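Local coordinates for protein-L-isoaspartate O-methyltransferase beta-aspartate methyltransferase (Plasmodium falciparum, PDB 2PBF) that probably transfers a methyl group from S-adenosylmethionine to the isoaspartyl residues of damaged proteins, a first step in their repair, at residues Y48-P52 against S62-M66; S82-V87 against L162-V168; V122-L126 against K143-K147. One frame throughout, in Å; residues are numbered along the deposited sequence.

Contact 1. Residues Y48-P52 against S62-M66; sequences YIDTP and SAPHM. With SAH (S-adenosyl-L-homocysteine), chain C.
Asp50 reaches across to the start of helix 64-74 and meets His65 with both carboxylate oxygens. Its CB stays back from the helix; CG, anti to the backbone N (chi1 -173°), comes to 3.3 Å from His65 ND1. From there the two oxygens part. OD1 accepts the backbone N-H of His65 at 3.0 Å, a bent bond, and also lies 3.3 Å from Pro64 CD. OD2 takes the ring proton of His65 ND1 at 2.8 Å in a nearly straight bond (172°) that runs in the plane of the imidazole, while carboxylate and ring stand almost perpendicular. A salt bridge from Arg22 gives OD2 a second partner, which probably helps keep Asp50 ionised. Ala63 is the N-cap residue of this helix, and the bond to His65 N sets the carboxylate beside the first turn, where the positive end of the helix dipole would be expected to suit an anion. Toward Thr51 and Pro52 the contact turns apolar: Ala63 CB packs 4.0 Å from Pro52 CD, and Ala63 CA offers its hydrogen to Thr51 O at 3.5 Å. One residue earlier, Ser62 N donates to atom O of the S-adenosyl-L-homocysteine carboxylate (SAH O) at 3.0 Å.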
ATOM      1  N   TYR A  48      -4.870  17.031  -5.106  1.00 31.79           N
ATOM      2  CA  TYR A  48      -4.068  16.737  -6.313  1.00 30.83           C
ATOM      3  C   TYR A  48      -2.676  17.332  -6.337  1.00 29.95           C
ATOM      4  O   TYR A  48      -1.958  17.244  -7.329  1.00 29.67           O
ATOM      5  CB  TYR A  48      -4.847  17.139  -7.559  1.00 31.88           C
ATOM      6  CG  TYR A  48      -6.221  16.517  -7.564  1.00 32.48           C
ATOM      7  CD1 TYR A  48      -6.371  15.122  -7.570  1.00 30.80           C
ATOM      8  CD2 TYR A  48      -7.364  17.315  -7.557  1.00 33.48           C
ATOM      9  CE1 TYR A  48      -7.623  14.532  -7.566  1.00 33.09           C
ATOM     10  CE2 TYR A  48      -8.649  16.729  -7.570  1.00 33.76           C
ATOM     11  CZ  TYR A  48      -8.763  15.341  -7.578  1.00 33.17           C
ATOM     12  OH  TYR A  48     -10.009  14.760  -7.584  1.00 35.66           O
ATOM     13  N   ILE A  49      -2.279  17.924  -5.231  1.00 29.38           N
ATOM     14  CA  ILE A  49      -0.936  18.437  -5.130  1.00 28.89           C
ATOM     15  C   ILE A  49      -0.002  17.301  -4.741  1.00 28.65           C
ATOM     16  O   ILE A  49      -0.336  16.455  -3.907  1.00 29.05           O
ATOM     17  CB  ILE A  49      -0.885  19.666  -4.207  1.00 28.52           C
ATOM     18  CG1 ILE A  49      -1.713  20.794  -4.877  1.00 28.16           C
ATOM     19  CG2 ILE A  49       0.554  20.095  -3.949  1.00 30.84           C
ATOM     20  CD1 ILE A  49      -1.436  22.112  -4.324  1.00 32.29           C
ATOM     21  N   ASP A  50       1.161  17.272  -5.374  1.00 28.83           N
ATOM     22  CA  ASP A  50       2.119  16.211  -5.121  1.00 29.09           C
ATOM     23  C   ASP A  50       2.913  16.428  -3.831  1.00 28.65           C
ATOM     24  O   ASP A  50       4.064  16.855  -3.848  1.00 28.51           O
ATOM     25  CB  ASP A  50       3.043  15.999  -6.299  1.00 29.15           C
ATOM     26  CG  ASP A  50       3.939  14.790  -6.104  1.00 30.64           C
ATOM     27  OD1 ASP A  50       3.444  13.759  -5.593  1.00 29.44           O
ATOM     28  OD2 ASP A  50       5.133  14.874  -6.445  1.00 32.78           O
ATOM     29  N   THR A  51       2.273  16.082  -2.720  1.00 28.48           N
ATOM     30  CA  THR A  51       2.790  16.285  -1.382  1.00 28.19           C
ATOM     31  C   THR A  51       1.950  15.394  -0.463  1.00 28.83           C
ATOM     32  O   THR A  51       0.829  15.035  -0.847  1.00 28.60           O
ATOM     33  CB  THR A  51       2.655  17.772  -0.952  1.00 28.47           C
ATOM     34  OG1 THR A  51       3.303  17.953   0.312  1.00 30.76           O
ATOM     35  CG2 THR A  51       1.206  18.184  -0.813  1.00 25.97           C
ATOM     36  N   PRO A  52       2.482  15.003   0.722  1.00 28.83           N
ATOM     37  CA  PRO A  52       1.629  14.308   1.680  1.00 29.78           C
ATOM     38  C   PRO A  52       0.625  15.280   2.268  1.00 30.23           C
ATOM     39  O   PRO A  52       0.903  16.475   2.333  1.00 30.17           O
ATOM     40  CB  PRO A  52       2.609  13.863   2.788  1.00 28.68           C
ATOM     41  CG  PRO A  52       3.944  14.015   2.229  1.00 29.98           C
ATOM     42  CD  PRO A  52       3.852  15.144   1.245  1.00 29.07           C
ATOM     43  N   SER A  62       0.114   9.537   1.802  1.00 27.66           N
ATOM     44  CA  SER A  62       1.399   9.786   1.141  1.00 27.04           C
ATOM     45  C   SER A  62       1.288  10.695  -0.104  1.00 27.18           C
ATOM     46  O   SER A  62       0.209  10.850  -0.694  1.00 26.32           O
ATOM     47  CB  SER A  62       2.099   8.472   0.809  1.00 26.82           C
ATOM     48  OG  SER A  62       2.211   7.658   1.972  1.00 26.72           O
ATOM     49  N   ALA A  63       2.411  11.326  -0.456  1.00 26.29           N
ATOM     50  CA  ALA A  63       2.494  12.070  -1.690  1.00 26.75           C
ATOM     51  C   ALA A  63       2.186  11.118  -2.838  1.00 26.79           C
ATOM     52  O   ALA A  63       2.566   9.945  -2.797  1.00 26.85           O
ATOM     53  CB  ALA A  63       3.846  12.689  -1.858  1.00 26.41           C
ATOM     54  N   PRO A  64       1.433  11.608  -3.835  1.00 26.64           N
ATOM     55  CA  PRO A  64       1.200  10.808  -5.018  1.00 27.66           C
ATOM     56  C   PRO A  64       2.468  10.135  -5.609  1.00 28.16           C
ATOM     57  O   PRO A  64       2.364   9.011  -6.065  1.00 28.64           O
ATOM     58  CB  PRO A  64       0.579  11.800  -5.997  1.00 27.40           C
ATOM     59  CG  PRO A  64      -0.107  12.813  -5.135  1.00 25.97           C
ATOM     60  CD  PRO A  64       0.723  12.902  -3.882  1.00 27.09           C
ATOM     61  N   HIS A  65       3.635  10.777  -5.552  1.00 28.62           N
ATOM     62  CA  HIS A  65       4.844  10.172  -6.139  1.00 29.74           C
ATOM     63  C   HIS A  65       5.260   8.937  -5.345  1.00 30.03           C
ATOM     64  O   HIS A  65       5.814   7.998  -5.910  1.00 30.76           O
ATOM     65  CB  HIS A  65       6.002  11.176  -6.308  1.00 29.10           C
ATOM     66  CG  HIS A  65       6.517  11.736  -5.022  1.00 31.30           C
ATOM     67  ND1 HIS A  65       6.398  13.067  -4.697  1.00 31.76           N
ATOM     68  CD2 HIS A  65       7.088  11.137  -3.953  1.00 31.02           C
ATOM     69  CE1 HIS A  65       6.905  13.269  -3.495  1.00 31.32           C
ATOM     70  NE2 HIS A  65       7.330  12.113  -3.023  1.00 31.29           N
ATOM     71  N   MET A  66       4.943   8.925  -4.048  1.00 29.63           N
ATOM     72  CA  MET A  66       5.266   7.789  -3.212  1.00 30.58           C
ATOM     73  C   MET A  66       4.351   6.622  -3.463  1.00 30.05           C
ATOM     74  O   MET A  66       4.839   5.487  -3.478  1.00 29.39           O
ATOM     75  CB  MET A  66       5.289   8.129  -1.721  1.00 30.88           C
ATOM     76  CG  MET A  66       6.605   8.728  -1.228  1.00 35.84           C
ATOM     77  SD  MET A  66       8.158   8.011  -1.919  1.00 41.57           S
ATOM     78  CE  MET A  66       7.952   6.252  -1.618  1.00 36.92           C
TER
HETATM   79  N   SAH C 301      -0.564   4.023   2.458  1.00 26.69           N
HETATM   80  CA  SAH C 301      -1.048   5.054   3.412  1.00 25.82           C
HETATM   81  CB  SAH C 301       0.097   5.491   4.289  1.00 25.87           C
HETATM   82  CG  SAH C 301      -0.468   6.160   5.535  1.00 26.37           C
HETATM   83  SD  SAH C 301       0.836   6.698   6.645  1.00 30.06           S
HETATM   84  C   SAH C 301      -1.702   6.259   2.727  1.00 26.11           C
HETATM   85  O   SAH C 301      -1.144   6.764   1.750  1.00 24.73           O
HETATM   86  OXT SAH C 301      -2.791   6.732   3.140  1.00 24.57           O
HETATM   87  C5' SAH C 301       1.203   5.075   7.357  1.00 30.80           C
HETATM   88  C4' SAH C 301       0.072   4.417   8.148  1.00 30.88           C
HETATM   89  O4' SAH C 301       0.642   3.359   8.867  1.00 32.06           O
HETATM   90  C3' SAH C 301      -0.652   5.280   9.173  1.00 30.09           C
HETATM   91  O3' SAH C 301      -2.032   5.321   8.849  1.00 28.25           O
HETATM   92  C2' SAH C 301      -0.392   4.595  10.506  1.00 30.61           C
HETATM   93  O2' SAH C 301      -1.505   4.659  11.370  1.00 30.16           O
HETATM   94  C1' SAH C 301      -0.102   3.176  10.061  1.00 30.67           C
HETATM   95  N9  SAH C 301       0.739   2.371  10.975  1.00 31.12           N
HETATM   96  C8  SAH C 301       1.808   2.819  11.696  1.00 31.73           C
HETATM   97  N7  SAH C 301       2.336   1.765  12.360  1.00 32.36           N
HETATM   98  C5  SAH C 301       1.611   0.655  12.099  1.00 29.82           C
HETATM   99  C6  SAH C 301       1.700  -0.670  12.541  1.00 31.26           C
HETATM  100  N6  SAH C 301       2.631  -1.079  13.392  1.00 29.90           N
HETATM  101  N1  SAH C 301       0.813  -1.598  12.060  1.00 32.96           N
HETATM  102  C2  SAH C 301      -0.177  -1.213  11.175  1.00 30.97           C
HETATM  103  N3  SAH C 301      -0.251   0.096  10.771  1.00 30.07           N
HETATM  104  C4  SAH C 301       0.620   1.025  11.218  1.00 29.94           C

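Contact 2. Residues S82-V87 against L162-V168; sequences SRAIDV and LFDAIHV
Ala84 pairs with Ala165, and Ile85, Asp86 and Val87 pair in turn with Ile166, His167 and Val168, as two neighbouring parallel strands in the middle of the Rossmann-like methyltransferase sheet. The backbone ladder alternates sides: Ile85 N donates to Ala165 O, His167 N to Ile85 O at 2.9 Å, and Val87 N to His167 O. At the N-terminal end of the pair, where the chain turns a corner at Asp164, a carboxylate joins the ladder, its OD2 accepting Arg83 N at 2.8 Å through the anti lone pair.

Aromatic contacts follow. The Phe163 ring is sandwiched: the CG2 methyl of Ile85 lies over one face, 3.9 Å from the ring centroid, and the Arg83 guanidinium lies over the other as an off-centre cation-pi pair, the two planes 30° apart. A bend at chi3 (80°) folds the arginine back, and NH1 donates to Leu162 O at 2.9 Å from above the carbonyl plane, with a further bond to Leu160 O.

Aliphatic packing fills the same side beyond the ring. Ile85 CG2 touches Ile166 CG1 at 3.7 Å, and Val87 CG1 touches Val168 CG1, with Leu179 of helix 177-182 against Val87, Ile166 and Val168.

The other side is polar at Asp86, whose OD2 is bonded to Thr95; its OD1 accepts His167 ND1 at 2.9 Å, near the imidazole plane but 35° out of that of the carboxylate.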
ATOM      1  N   SER A  82      -3.543 -13.334  -7.264  1.00 32.00           N
ATOM      2  CA  SER A  82      -2.545 -13.255  -6.203  1.00 31.56           C
ATOM      3  C   SER A  82      -3.071 -12.655  -4.920  1.00 30.69           C
ATOM      4  O   SER A  82      -4.238 -12.237  -4.846  1.00 30.70           O
ATOM      5  CB  SER A  82      -1.311 -12.498  -6.690  1.00 32.00           C
ATOM      6  OG  SER A  82      -0.437 -13.401  -7.369  1.00 33.69           O
ATOM      7  N   ARG A  83      -2.205 -12.629  -3.906  1.00 29.79           N
ATOM      8  CA  ARG A  83      -2.528 -12.129  -2.577  1.00 28.41           C
ATOM      9  C   ARG A  83      -1.576 -10.985  -2.204  1.00 27.23           C
ATOM     10  O   ARG A  83      -0.352 -11.143  -2.251  1.00 26.84           O
ATOM     11  CB  ARG A  83      -2.437 -13.247  -1.545  1.00 27.81           C
ATOM     12  CG  ARG A  83      -3.215 -14.505  -1.922  1.00 28.96           C
ATOM     13  CD  ARG A  83      -3.234 -15.514  -0.789  1.00 27.83           C
ATOM     14  NE  ARG A  83      -4.224 -15.207   0.252  1.00 30.95           N
ATOM     15  CZ  ARG A  83      -3.943 -15.056   1.543  1.00 32.21           C
ATOM     16  NH1 ARG A  83      -2.682 -15.162   1.984  1.00 31.91           N
ATOM     17  NH2 ARG A  83      -4.919 -14.788   2.394  1.00 31.27           N
ATOM     18  N   ALA A  84      -2.161  -9.849  -1.838  1.00 26.45           N
ATOM     19  CA  ALA A  84      -1.428  -8.620  -1.461  1.00 25.62           C
ATOM     20  C   ALA A  84      -1.864  -8.150  -0.070  1.00 26.15           C
ATOM     21  O   ALA A  84      -3.004  -8.363   0.349  1.00 26.38           O
ATOM     22  CB  ALA A  84      -1.692  -7.516  -2.484  1.00 25.21           C
ATOM     23  N   ILE A  85      -0.939  -7.536   0.660  1.00 26.97           N
ATOM     24  CA  ILE A  85      -1.248  -6.934   1.952  1.00 27.42           C
ATOM     25  C   ILE A  85      -0.635  -5.532   1.991  1.00 27.23           C
ATOM     26  O   ILE A  85       0.512  -5.328   1.577  1.00 26.86           O
ATOM     27  CB  ILE A  85      -0.829  -7.842   3.175  1.00 27.11           C
ATOM     28  CG1 ILE A  85      -1.117  -7.152   4.514  1.00 28.87           C
ATOM     29  CG2 ILE A  85       0.645  -8.335   3.066  1.00 28.34           C
ATOM     30  CD1 ILE A  85      -1.019  -8.116   5.713  1.00 27.99           C
ATOM     31  N   ASP A  86      -1.439  -4.576   2.439  1.00 26.39           N
ATOM     32  CA  ASP A  86      -1.019  -3.187   2.564  1.00 26.62           C
ATOM     33  C   ASP A  86      -0.909  -2.933   4.041  1.00 26.76           C
ATOM     34  O   ASP A  86      -1.930  -2.872   4.760  1.00 27.39           O
ATOM     35  CB  ASP A  86      -2.049  -2.256   1.920  1.00 26.04           C
ATOM     36  CG  ASP A  86      -1.636  -0.801   1.930  1.00 26.58           C
ATOM     37  OD1 ASP A  86      -0.451  -0.488   2.134  1.00 28.59           O
ATOM     38  OD2 ASP A  86      -2.521   0.064   1.701  1.00 27.69           O
ATOM     39  N   VAL A  87       0.329  -2.806   4.498  1.00 25.82           N
ATOM     40  CA  VAL A  87       0.591  -2.615   5.905  1.00 26.82           C
ATOM     41  C   VAL A  87       0.672  -1.115   6.202  1.00 26.54           C
ATOM     42  O   VAL A  87       1.615  -0.453   5.783  1.00 25.52           O
ATOM     43  CB  VAL A  87       1.927  -3.288   6.331  1.00 25.97           C
ATOM     44  CG1 VAL A  87       2.205  -3.015   7.846  1.00 25.92           C
ATOM     45  CG2 VAL A  87       1.900  -4.807   6.027  1.00 27.15           C
ATOM     46  N   LEU A 162       0.301 -16.590   2.885  1.00 35.30           N
ATOM     47  CA  LEU A 162       1.453 -16.027   2.217  1.00 34.62           C
ATOM     48  C   LEU A 162       1.010 -15.009   1.166  1.00 34.18           C
ATOM     49  O   LEU A 162      -0.092 -15.124   0.601  1.00 34.03           O
ATOM     50  CB  LEU A 162       2.273 -17.140   1.566  1.00 35.02           C
ATOM     51  CG  LEU A 162       2.850 -18.192   2.519  1.00 35.61           C
ATOM     52  CD1 LEU A 162       3.379 -19.392   1.742  1.00 37.75           C
ATOM     53  CD2 LEU A 162       3.947 -17.574   3.335  1.00 35.93           C
ATOM     54  N   PHE A 163       1.870 -14.018   0.918  1.00 32.66           N
ATOM     55  CA  PHE A 163       1.508 -12.890   0.069  1.00 31.31           C
ATOM     56  C   PHE A 163       2.502 -12.642  -1.050  1.00 30.80           C
ATOM     57  O   PHE A 163       3.704 -12.589  -0.843  1.00 31.70           O
ATOM     58  CB  PHE A 163       1.299 -11.621   0.912  1.00 30.02           C
ATOM     59  CG  PHE A 163       0.072 -11.679   1.770  1.00 31.17           C
ATOM     60  CD1 PHE A 163      -1.164 -11.235   1.283  1.00 28.78           C
ATOM     61  CD2 PHE A 163       0.131 -12.211   3.050  1.00 28.24           C
ATOM     62  CE1 PHE A 163      -2.300 -11.312   2.073  1.00 28.45           C
ATOM     63  CE2 PHE A 163      -0.998 -12.294   3.854  1.00 27.53           C
ATOM     64  CZ  PHE A 163      -2.223 -11.843   3.370  1.00 30.47           C
ATOM     65  N   ASP A 164       1.977 -12.487  -2.247  1.00 30.30           N
ATOM     66  CA  ASP A 164       2.800 -12.217  -3.405  1.00 30.68           C
ATOM     67  C   ASP A 164       3.315 -10.775  -3.392  1.00 30.02           C
ATOM     68  O   ASP A 164       4.366 -10.479  -3.971  1.00 30.31           O
ATOM     69  CB  ASP A 164       2.002 -12.514  -4.658  1.00 30.31           C
ATOM     70  CG  ASP A 164       1.376 -13.904  -4.618  1.00 34.45           C
ATOM     71  OD1 ASP A 164       2.133 -14.897  -4.774  1.00 34.39           O
ATOM     72  OD2 ASP A 164       0.140 -14.007  -4.410  1.00 33.92           O
ATOM     73  N   ALA A 165       2.586  -9.893  -2.713  1.00 29.64           N
ATOM     74  CA  ALA A 165       2.954  -8.477  -2.627  1.00 28.66           C
ATOM     75  C   ALA A 165       2.673  -7.939  -1.243  1.00 28.79           C
ATOM     76  O   ALA A 165       1.552  -8.086  -0.722  1.00 27.91           O
ATOM     77  CB  ALA A 165       2.214  -7.676  -3.666  1.00 28.96           C
ATOM     78  N   ILE A 166       3.706  -7.346  -0.633  1.00 27.82           N
ATOM     79  CA  ILE A 166       3.571  -6.710   0.673  1.00 27.76           C
ATOM     80  C   ILE A 166       4.029  -5.267   0.588  1.00 27.58           C
ATOM     81  O   ILE A 166       5.170  -4.985   0.268  1.00 27.69           O
ATOM     82  CB  ILE A 166       4.364  -7.445   1.816  1.00 27.91           C
ATOM     83  CG1 ILE A 166       4.069  -8.960   1.788  1.00 29.81           C
ATOM     84  CG2 ILE A 166       4.042  -6.776   3.190  1.00 27.17           C
ATOM     85  CD1 ILE A 166       4.642  -9.767   2.961  1.00 28.80           C
ATOM     86  N   HIS A 167       3.128  -4.350   0.858  1.00 28.19           N
ATOM     87  CA  HIS A 167       3.495  -2.961   0.853  1.00 28.62           C
ATOM     88  C   HIS A 167       3.414  -2.471   2.274  1.00 28.75           C
ATOM     89  O   HIS A 167       2.455  -2.745   2.991  1.00 28.64           O
ATOM     90  CB  HIS A 167       2.586  -2.154  -0.054  1.00 29.17           C
ATOM     91  CG  HIS A 167       2.820  -0.687   0.047  1.00 30.46           C
ATOM     92  ND1 HIS A 167       2.092   0.122   0.890  1.00 30.93           N
ATOM     93  CD2 HIS A 167       3.741   0.110  -0.543  1.00 31.92           C
ATOM     94  CE1 HIS A 167       2.544   1.357   0.807  1.00 30.24           C
ATOM     95  NE2 HIS A 167       3.536   1.377  -0.064  1.00 33.42           N
ATOM     96  N   VAL A 168       4.445  -1.764   2.701  1.00 29.09           N
ATOM     97  CA  VAL A 168       4.429  -1.233   4.031  1.00 28.71           C
ATOM     98  C   VAL A 168       4.589   0.277   3.892  1.00 28.61           C
ATOM     99  O   VAL A 168       5.597   0.742   3.382  1.00 27.43           O
ATOM    100  CB  VAL A 168       5.561  -1.848   4.878  1.00 29.17           C
ATOM    101  CG1 VAL A 168       5.354  -1.533   6.317  1.00 29.50           C
ATOM    102  CG2 VAL A 168       5.654  -3.382   4.649  1.00 27.85           C
TER

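Contact 3. Residues V122-L126 against K143-K147; sequences VNFSL and KIIHK
Ile144 points from the sheet's edge strand at helix 119-132 and is met by Leu126, Ser125 and Val122, residues of neighbouring turns on one side of that helix. Here the helix returns nearly antiparallel to the strand (163°), as the crossover of a beta-alpha-beta unit requires: strand 111-116 leads into the helix and strand 142-146 follows it.

Conformation decides which branch does the touching. In Ile144, chi1 of -53° sets CG1 opposite the carbonyl carbon and CG2 opposite the backbone N; CG2 then approaches Ser125 OG at 3.5 Å and Val122 CG1 at 4.2 Å. Leu126 starts off to one side, but its CD2 methyl swings back to lie 3.6 Å from Ile144 CB, the two side chains sliding past each other in opposite directions. Val122 divides its methyls between two neighbours: CG1 serves Ile144, whereas CG2 presses on His146, 3.6 Å from its CB, where the side chains cross at about a right angle.

Ser125 holds the rotamer with OG between its own N and carbonyl carbon (chi1 68°), which turns the hydroxyl back to donate to Val122 O at 2.8 Å. That carbonyl also accepts Leu126 N.

No hydrogen bond spans the contact: helix and strand meet here by van der Waals contact, mostly between aliphatic groups. The buried Ser125 hydroxyl is satisfied by Val122 O of its own helix, so the contact depends on the fit of side-chain shapes and not on directed polar bonds.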
ATOM      1  N   VAL A 122      -8.747   3.394  10.080  1.00 34.26           N
ATOM      2  CA  VAL A 122      -9.652   2.330   9.598  1.00 33.81           C
ATOM      3  C   VAL A 122     -10.995   2.953   9.154  1.00 34.43           C
ATOM      4  O   VAL A 122     -11.376   2.864   7.987  1.00 33.18           O
ATOM      5  CB  VAL A 122      -9.933   1.236  10.653  1.00 34.14           C
ATOM      6  CG1 VAL A 122     -10.894   0.193  10.082  1.00 33.20           C
ATOM      7  CG2 VAL A 122      -8.646   0.573  11.118  1.00 31.79           C
ATOM      8  N   ASN A 123     -11.704   3.607  10.079  1.00 34.67           N
ATOM      9  CA  ASN A 123     -12.984   4.188   9.714  1.00 34.92           C
ATOM     10  C   ASN A 123     -12.903   5.244   8.627  1.00 34.50           C
ATOM     11  O   ASN A 123     -13.830   5.381   7.840  1.00 34.43           O
ATOM     12  CB  ASN A 123     -13.749   4.709  10.940  1.00 35.54           C
ATOM     13  CG  ASN A 123     -13.839   3.679  12.056  1.00 36.91           C
ATOM     14  OD1 ASN A 123     -14.269   2.542  11.842  1.00 38.02           O
ATOM     15  ND2 ASN A 123     -13.406   4.068  13.253  1.00 37.65           N
ATOM     16  N   PHE A 124     -11.812   6.014   8.598  1.00 34.42           N
ATOM     17  CA  PHE A 124     -11.585   7.018   7.551  1.00 33.44           C
ATOM     18  C   PHE A 124     -11.487   6.358   6.176  1.00 32.96           C
ATOM     19  O   PHE A 124     -12.123   6.806   5.203  1.00 31.93           O
ATOM     20  CB  PHE A 124     -10.305   7.838   7.864  1.00 33.61           C
ATOM     21  CG  PHE A 124      -9.903   8.806   6.772  1.00 34.12           C
ATOM     22  CD1 PHE A 124     -10.622   9.979   6.559  1.00 34.17           C
ATOM     23  CD2 PHE A 124      -8.789   8.554   5.976  1.00 31.99           C
ATOM     24  CE1 PHE A 124     -10.241  10.882   5.556  1.00 33.80           C
ATOM     25  CE2 PHE A 124      -8.405   9.446   4.969  1.00 32.81           C
ATOM     26  CZ  PHE A 124      -9.133  10.611   4.761  1.00 32.91           C
ATOM     27  N   SER A 125     -10.668   5.309   6.096  1.00 33.12           N
ATOM     28  CA  SER A 125     -10.475   4.577   4.832  1.00 32.97           C
ATOM     29  C   SER A 125     -11.776   3.904   4.385  1.00 32.60           C
ATOM     30  O   SER A 125     -12.107   3.945   3.211  1.00 31.05           O
ATOM     31  CB  SER A 125      -9.350   3.545   4.949  1.00 32.56           C
ATOM     32  OG  SER A 125      -9.682   2.476   5.811  1.00 32.38           O
ATOM     33  N   LEU A 126     -12.525   3.332   5.340  1.00 32.25           N
ATOM     34  CA  LEU A 126     -13.777   2.630   4.993  1.00 32.58           C
ATOM     35  C   LEU A 126     -14.834   3.598   4.457  1.00 32.42           C
ATOM     36  O   LEU A 126     -15.621   3.240   3.579  1.00 32.02           O
ATOM     37  CB  LEU A 126     -14.310   1.770   6.158  1.00 32.81           C
ATOM     38  CG  LEU A 126     -13.404   0.680   6.753  1.00 32.35           C
ATOM     39  CD1 LEU A 126     -13.930   0.191   8.078  1.00 32.73           C
ATOM     40  CD2 LEU A 126     -13.205  -0.489   5.820  1.00 31.83           C
ATOM     41  N   LYS A 143     -10.472  -6.509   2.357  1.00 30.58           N
ATOM     42  CA  LYS A 143     -10.793  -6.049   3.710  1.00 31.69           C
ATOM     43  C   LYS A 143      -9.801  -5.008   4.212  1.00 31.33           C
ATOM     44  O   LYS A 143      -8.623  -5.050   3.856  1.00 30.63           O
ATOM     45  CB  LYS A 143     -10.760  -7.207   4.712  1.00 32.28           C
ATOM     46  CG  LYS A 143     -11.828  -8.248   4.539  1.00 35.73           C
ATOM     47  CD  LYS A 143     -11.367  -9.604   5.066  1.00 41.80           C
ATOM     48  CE  LYS A 143     -11.969 -10.720   4.196  1.00 43.98           C
ATOM     49  NZ  LYS A 143     -12.587 -11.816   4.988  1.00 47.28           N
ATOM     50  N   ILE A 144     -10.294  -4.108   5.063  1.00 30.97           N
ATOM     51  CA  ILE A 144      -9.455  -3.224   5.874  1.00 30.93           C
ATOM     52  C   ILE A 144      -9.691  -3.582   7.327  1.00 31.13           C
ATOM     53  O   ILE A 144     -10.807  -3.462   7.821  1.00 30.91           O
ATOM     54  CB  ILE A 144      -9.817  -1.724   5.702  1.00 31.24           C
ATOM     55  CG1 ILE A 144      -9.829  -1.299   4.231  1.00 31.85           C
ATOM     56  CG2 ILE A 144      -8.878  -0.848   6.575  1.00 30.17           C
ATOM     57  CD1 ILE A 144      -8.453  -1.280   3.535  1.00 33.46           C
ATOM     58  N   ILE A 145      -8.625  -4.029   7.982  1.00 31.69           N
ATOM     59  CA  ILE A 145      -8.627  -4.516   9.357  1.00 32.98           C
ATOM     60  C   ILE A 145      -7.951  -3.507  10.296  1.00 33.11           C
ATOM     61  O   ILE A 145      -6.912  -2.947   9.960  1.00 32.80           O
ATOM     62  CB  ILE A 145      -7.842  -5.884   9.453  1.00 32.71           C
ATOM     63  CG1 ILE A 145      -8.331  -6.892   8.403  1.00 34.85           C
ATOM     64  CG2 ILE A 145      -7.938  -6.497  10.815  1.00 33.05           C
ATOM     65  CD1 ILE A 145      -9.839  -7.018   8.283  1.00 36.06           C
ATOM     66  N   HIS A 146      -8.546  -3.286  11.467  1.00 34.42           N
ATOM     67  CA  HIS A 146      -7.879  -2.587  12.573  1.00 35.64           C
ATOM     68  C   HIS A 146      -6.870  -3.501  13.268  1.00 36.24           C
ATOM     69  O   HIS A 146      -7.242  -4.366  14.052  1.00 36.90           O
ATOM     70  CB  HIS A 146      -8.910  -2.058  13.563  1.00 36.57           C
ATOM     71  CG  HIS A 146      -8.321  -1.292  14.706  1.00 37.41           C
ATOM     72  ND1 HIS A 146      -8.962  -1.161  15.915  1.00 38.83           N
ATOM     73  CD2 HIS A 146      -7.145  -0.635  14.828  1.00 39.39           C
ATOM     74  CE1 HIS A 146      -8.213  -0.443  16.733  1.00 40.79           C
ATOM     75  NE2 HIS A 146      -7.103  -0.114  16.098  1.00 39.95           N
ATOM     76  N   LYS A 147      -5.590  -3.301  12.980  1.00 37.23           N
ATOM     77  CA  LYS A 147      -4.547  -4.208  13.442  1.00 37.86           C
ATOM     78  C   LYS A 147      -3.156  -3.601  13.350  1.00 38.37           C
ATOM     79  O   LYS A 147      -2.794  -2.986  12.353  1.00 38.23           O
ATOM     80  CB  LYS A 147      -4.570  -5.504  12.613  1.00 38.28           C
ATOM     81  CG  LYS A 147      -3.580  -6.591  13.059  1.00 39.74           C
ATOM     82  CD  LYS A 147      -4.319  -7.617  13.901  1.00 42.51           C
ATOM     83  CE  LYS A 147      -3.471  -8.176  15.018  1.00 44.39           C
ATOM     84  NZ  LYS A 147      -4.213  -9.301  15.671  1.00 43.85           N
TER

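In the fold
The chain meets these contacts in series from contact 1 to contact 2, whereas contact 3 falls between the two halves of contact 2, in the chain that separates strand 83-87 from strand 163-168. Contacts 2 and 3 reach the same seven-stranded sheet, one at its middle and one at the edge strand 142-146, with centres 16 Å apart. Contact 1 lies off the sheet, its centre 22 Å from that of contact 2. Each contact has a residue of its segments near S-adenosyl-L-homocysteine: contact 1 reaches its amino-acid end through Ser62, the His167 side chain comes within about 4 Å, and Lys147 touches it, while the side chain of Ser125, on the helix of contact 3, is about 8 Å from it.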